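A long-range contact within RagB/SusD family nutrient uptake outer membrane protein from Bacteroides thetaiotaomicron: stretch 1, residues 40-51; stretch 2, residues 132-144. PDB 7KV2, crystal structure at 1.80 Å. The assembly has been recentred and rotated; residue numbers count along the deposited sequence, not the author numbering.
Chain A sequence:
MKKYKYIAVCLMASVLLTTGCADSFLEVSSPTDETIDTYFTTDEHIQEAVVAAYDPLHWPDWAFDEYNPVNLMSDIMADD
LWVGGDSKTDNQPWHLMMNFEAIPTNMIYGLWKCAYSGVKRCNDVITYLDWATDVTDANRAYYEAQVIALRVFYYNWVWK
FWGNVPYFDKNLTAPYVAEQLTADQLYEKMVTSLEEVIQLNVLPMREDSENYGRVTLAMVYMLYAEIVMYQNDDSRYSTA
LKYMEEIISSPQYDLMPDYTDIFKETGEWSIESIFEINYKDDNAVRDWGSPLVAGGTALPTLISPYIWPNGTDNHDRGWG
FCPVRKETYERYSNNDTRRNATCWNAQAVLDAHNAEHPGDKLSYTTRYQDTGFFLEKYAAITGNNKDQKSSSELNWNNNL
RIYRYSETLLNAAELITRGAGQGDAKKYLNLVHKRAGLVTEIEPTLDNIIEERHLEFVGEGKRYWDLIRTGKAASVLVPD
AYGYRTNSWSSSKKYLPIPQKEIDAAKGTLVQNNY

Stretch 1 40-51: FTTDEHIQEAVV
Stretch 2 (132-144) ATDVTDANRAYYE

Two helices, 43-51 and 137-144, run nearly parallel (17° between their N-to-C directions, axes 11.1 Å apart at closest approach), each preceded by a loop that also joins the contact; together the stretches bury 493 Å². CA register: Thr41 with Ala132 (4.8 Å), Asp43 with Val135 (5.3 Å), Val50 with Tyr143 (6.6 Å). Both helices start behind a threonine N-cap with chi1 p: Thr42 OG1 accepts from His45 N (3.3 Å) and Thr136 OG1 from Asn139 N (3.1 Å). The main bump is Tyr143 (chi1 m, -58°; chi2 -25°), a knob in the hollow lined by Asp43, Ile46, Gln47 and Val50, spaced i, i+3, i+4, i+7, which brings them to one side of helix 43-51. Tyr143 CB packs on Val50 CG2 (3.9 Å, Val50 t) and Tyr143 CD2 on Ile46 CG2 (3.9 Å), while Tyr143 OH passes Gln47 CG (3.2 Å) to donate to Asp43 OD1 (2.7 Å), near the ring plane at its edge. Tyr143, Ile46 and Val50 are buried: branched apolar side chains suit the hollow's walls, and tyrosine adds a hydroxyl for the carboxylate. Asp43 (t, chi2 87°) also takes a weak bond from Gln47 NE2 to Asp43 OD2 (2.9 Å), and a water donates to Asp43 OD1 (2.6 Å) while accepting from Thr136 N (3.0 Å) and Asn139 ND2 (2.9 Å), bridging the stretches. The same Ile46 (m, t) rests CD1 against a pair of methyls, Ala132 CB (4.1 Å) and Val135 CG2 (4.2 Å, Val135 t). Phi/psi in that loop are -72/-68 (Thr133), -122/40 (Asp134) and -101/117 (Val135). Thr133 N donates almost straight to Thr41 O (2.8 Å, 172°); Asp134 (p) suits a free backbone NH, its OD1 accepting from Asp43 N (3.1 Å, 158°). Thr41 and Thr133 are modelled only to CB.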

# COMPACT_ATOMS: atom_id res chain seq x y z
N PHE A 40 13.07 29.32 -7.72
CA PHE A 40 12.57 28.68 -6.48
C PHE A 40 12.93 29.56 -5.26
O PHE A 40 13.12 29.02 -4.15
CB PHE A 40 13.02 27.21 -6.46
CG PHE A 40 12.34 26.36 -7.51
CD1 PHE A 40 10.97 26.13 -7.45
CD2 PHE A 40 13.04 25.81 -8.57
CE1 PHE A 40 10.32 25.35 -8.41
CE2 PHE A 40 12.39 25.04 -9.53
CZ PHE A 40 11.04 24.81 -9.45
N THR A 41 12.91 30.89 -5.46
CA THR A 41 13.20 31.92 -4.43
C THR A 41 11.88 32.45 -3.85
O THR A 41 11.93 32.97 -2.72
CB THR A 41 14.10 33.04 -4.99
N THR A 42 10.76 32.34 -4.59
CA THR A 42 9.43 32.87 -4.17
C THR A 42 8.51 31.77 -3.60
O THR A 42 8.51 30.63 -4.10
CB THR A 42 8.67 33.56 -5.30
OG1 THR A 42 8.02 32.56 -6.09
CG2 THR A 42 9.54 34.46 -6.16
N ASP A 43 7.68 32.16 -2.63
CA ASP A 43 6.67 31.31 -1.97
C ASP A 43 5.82 30.59 -3.02
O ASP A 43 5.48 29.40 -2.82
CB ASP A 43 5.80 32.14 -1.03
CG ASP A 43 4.64 31.36 -0.45
OD1 ASP A 43 4.83 30.70 0.60
OD2 ASP A 43 3.57 31.35 -1.10
N GLU A 44 5.45 31.30 -4.09
CA GLU A 44 4.53 30.77 -5.12
C GLU A 44 5.19 29.56 -5.79
O GLU A 44 4.47 28.57 -6.08
CB GLU A 44 4.23 31.86 -6.15
CG GLU A 44 3.23 31.45 -7.21
CD GLU A 44 3.40 32.20 -8.53
OE1 GLU A 44 4.32 33.04 -8.62
OE2 GLU A 44 2.64 31.93 -9.46
N HIS A 45 6.48 29.65 -6.06
CA HIS A 45 7.23 28.62 -6.83
C HIS A 45 7.57 27.45 -5.91
O HIS A 45 7.59 26.30 -6.40
CB HIS A 45 8.42 29.27 -7.56
CG HIS A 45 8.02 30.09 -8.76
ND1 HIS A 45 6.83 29.86 -9.46
CD2 HIS A 45 8.64 31.10 -9.40
CE1 HIS A 45 6.74 30.71 -10.46
NE2 HIS A 45 7.84 31.48 -10.45
N ILE A 46 7.85 27.73 -4.63
CA ILE A 46 8.12 26.69 -3.60
C ILE A 46 6.85 25.84 -3.39
O ILE A 46 6.98 24.61 -3.30
CB ILE A 46 8.69 27.32 -2.33
CG1 ILE A 46 10.12 27.80 -2.59
CG2 ILE A 46 8.60 26.34 -1.16
CD1 ILE A 46 10.76 28.58 -1.46
N GLN A 47 5.65 26.46 -3.40
CA GLN A 47 4.35 25.72 -3.41
C GLN A 47 4.31 24.75 -4.59
O GLN A 47 3.83 23.62 -4.40
CB GLN A 47 3.16 26.69 -3.45
CG GLN A 47 2.98 27.42 -2.12
CD GLN A 47 1.67 28.15 -2.03
OE1 GLN A 47 0.63 27.56 -1.79
NE2 GLN A 47 1.72 29.46 -2.21
N GLU A 48 4.79 25.15 -5.77
CA GLU A 48 4.81 24.25 -6.95
C GLU A 48 5.76 23.07 -6.69
O GLU A 48 5.42 21.93 -7.10
CB GLU A 48 5.20 25.01 -8.21
CG GLU A 48 4.17 26.03 -8.63
CD GLU A 48 4.67 26.89 -9.77
OE1 GLU A 48 5.81 26.64 -10.24
OE2 GLU A 48 3.95 27.83 -10.17
N ALA A 49 6.90 23.32 -6.05
CA ALA A 49 7.87 22.29 -5.61
C ALA A 49 7.25 21.34 -4.57
O ALA A 49 7.57 20.12 -4.59
CB ALA A 49 9.10 22.93 -5.04
N VAL A 50 6.48 21.86 -3.62
CA VAL A 50 5.81 21.02 -2.60
C VAL A 50 4.83 20.08 -3.33
O VAL A 50 4.91 18.86 -3.11
CB VAL A 50 5.13 21.85 -1.49
CG1 VAL A 50 4.35 20.96 -0.52
CG2 VAL A 50 6.16 22.68 -0.72
N VAL A 51 4.01 20.60 -4.24
CA VAL A 51 3.09 19.76 -5.06
C VAL A 51 3.92 18.71 -5.80
O VAL A 51 3.57 17.51 -5.71
CB VAL A 51 2.24 20.62 -6.02
CG1 VAL A 51 1.43 19.76 -6.97
CG2 VAL A 51 1.33 21.56 -5.24
N ALA A 132 14.93 31.41 0.61
CA ALA A 132 13.55 31.92 0.36
C ALA A 132 13.45 33.43 0.62
O ALA A 132 13.85 33.87 1.72
CB ALA A 132 12.55 31.16 1.20
N THR A 133 12.90 34.18 -0.34
CA THR A 133 12.66 35.65 -0.26
C THR A 133 11.50 35.88 0.72
O THR A 133 11.76 36.39 1.82
CB THR A 133 12.38 36.28 -1.64
N ASP A 134 10.29 35.46 0.35
CA ASP A 134 9.01 36.01 0.88
C ASP A 134 8.15 34.92 1.53
O ASP A 134 6.91 34.98 1.40
CB ASP A 134 8.28 36.75 -0.25
CG ASP A 134 7.87 35.86 -1.42
OD1 ASP A 134 8.66 34.99 -1.79
OD2 ASP A 134 6.77 36.05 -1.94
N VAL A 135 8.76 33.99 2.27
CA VAL A 135 8.04 32.85 2.92
C VAL A 135 7.84 33.16 4.41
O VAL A 135 8.85 33.22 5.14
CB VAL A 135 8.77 31.51 2.70
CG1 VAL A 135 8.09 30.36 3.42
CG2 VAL A 135 8.88 31.17 1.22
N THR A 136 6.58 33.29 4.84
CA THR A 136 6.19 33.52 6.26
C THR A 136 6.67 32.35 7.12
O THR A 136 6.90 31.27 6.56
CB THR A 136 4.67 33.71 6.41
OG1 THR A 136 3.99 32.46 6.31
CG2 THR A 136 4.11 34.69 5.40
N ASP A 137 6.77 32.55 8.43
CA ASP A 137 7.21 31.51 9.39
C ASP A 137 6.19 30.36 9.43
O ASP A 137 6.62 29.19 9.53
CB ASP A 137 7.42 32.10 10.78
CG ASP A 137 8.70 32.93 10.87
OD1 ASP A 137 9.45 32.98 9.88
OD2 ASP A 137 8.94 33.49 11.95
N ALA A 138 4.90 30.66 9.39
CA ALA A 138 3.82 29.64 9.43
C ALA A 138 3.86 28.80 8.15
O ALA A 138 3.64 27.57 8.25
CB ALA A 138 2.48 30.30 9.61
N ASN A 139 4.15 29.41 7.00
CA ASN A 139 4.14 28.68 5.70
C ASN A 139 5.40 27.80 5.63
O ASN A 139 5.29 26.62 5.22
CB ASN A 139 4.02 29.59 4.49
CG ASN A 139 2.60 30.06 4.24
OD1 ASN A 139 1.70 29.72 5.00
ND2 ASN A 139 2.40 30.83 3.18
N ARG A 140 6.55 28.34 6.01
CA ARG A 140 7.82 27.57 6.01
C ARG A 140 7.56 26.25 6.73
O ARG A 140 7.84 25.19 6.13
CB ARG A 140 8.95 28.37 6.66
CG ARG A 140 10.27 27.62 6.80
CD ARG A 140 11.25 28.44 7.62
NE ARG A 140 11.45 29.69 6.90
CZ ARG A 140 12.27 29.85 5.87
NH1 ARG A 140 13.05 28.86 5.47
NH2 ARG A 140 12.32 31.02 5.26
N ALA A 141 7.05 26.32 7.96
CA ALA A 141 6.84 25.16 8.87
C ALA A 141 5.87 24.15 8.21
O ALA A 141 6.13 22.94 8.31
CB ALA A 141 6.33 25.65 10.20
N TYR A 142 4.82 24.65 7.56
CA TYR A 142 3.80 23.82 6.87
C TYR A 142 4.46 23.11 5.67
O TYR A 142 4.20 21.92 5.50
CB TYR A 142 2.59 24.63 6.43
CG TYR A 142 1.50 23.83 5.74
CD1 TYR A 142 0.99 22.65 6.29
CD2 TYR A 142 0.98 24.25 4.53
CE1 TYR A 142 -0.01 21.93 5.64
CE2 TYR A 142 -0.03 23.55 3.88
CZ TYR A 142 -0.53 22.38 4.44
OH TYR A 142 -1.51 21.71 3.77
N TYR A 143 5.22 23.82 4.84
CA TYR A 143 5.92 23.23 3.67
C TYR A 143 6.88 22.15 4.16
O TYR A 143 6.99 21.07 3.54
CB TYR A 143 6.66 24.29 2.85
CG TYR A 143 5.80 25.41 2.33
CD1 TYR A 143 4.44 25.23 2.11
CD2 TYR A 143 6.34 26.66 2.03
CE1 TYR A 143 3.63 26.26 1.65
CE2 TYR A 143 5.54 27.69 1.54
CZ TYR A 143 4.18 27.50 1.38
OH TYR A 143 3.36 28.48 0.89
N GLU A 144 7.61 22.46 5.23
CA GLU A 144 8.58 21.56 5.89
C GLU A 144 7.84 20.33 6.42
O GLU A 144 8.35 19.21 6.24
CB GLU A 144 9.22 22.25 7.10
CG GLU A 144 10.33 23.23 6.73
CD GLU A 144 11.00 23.94 7.92
OE1 GLU A 144 10.45 23.88 9.06
OE2 GLU A 144 12.07 24.54 7.71
O HOH W 1 4.75 32.45 2.58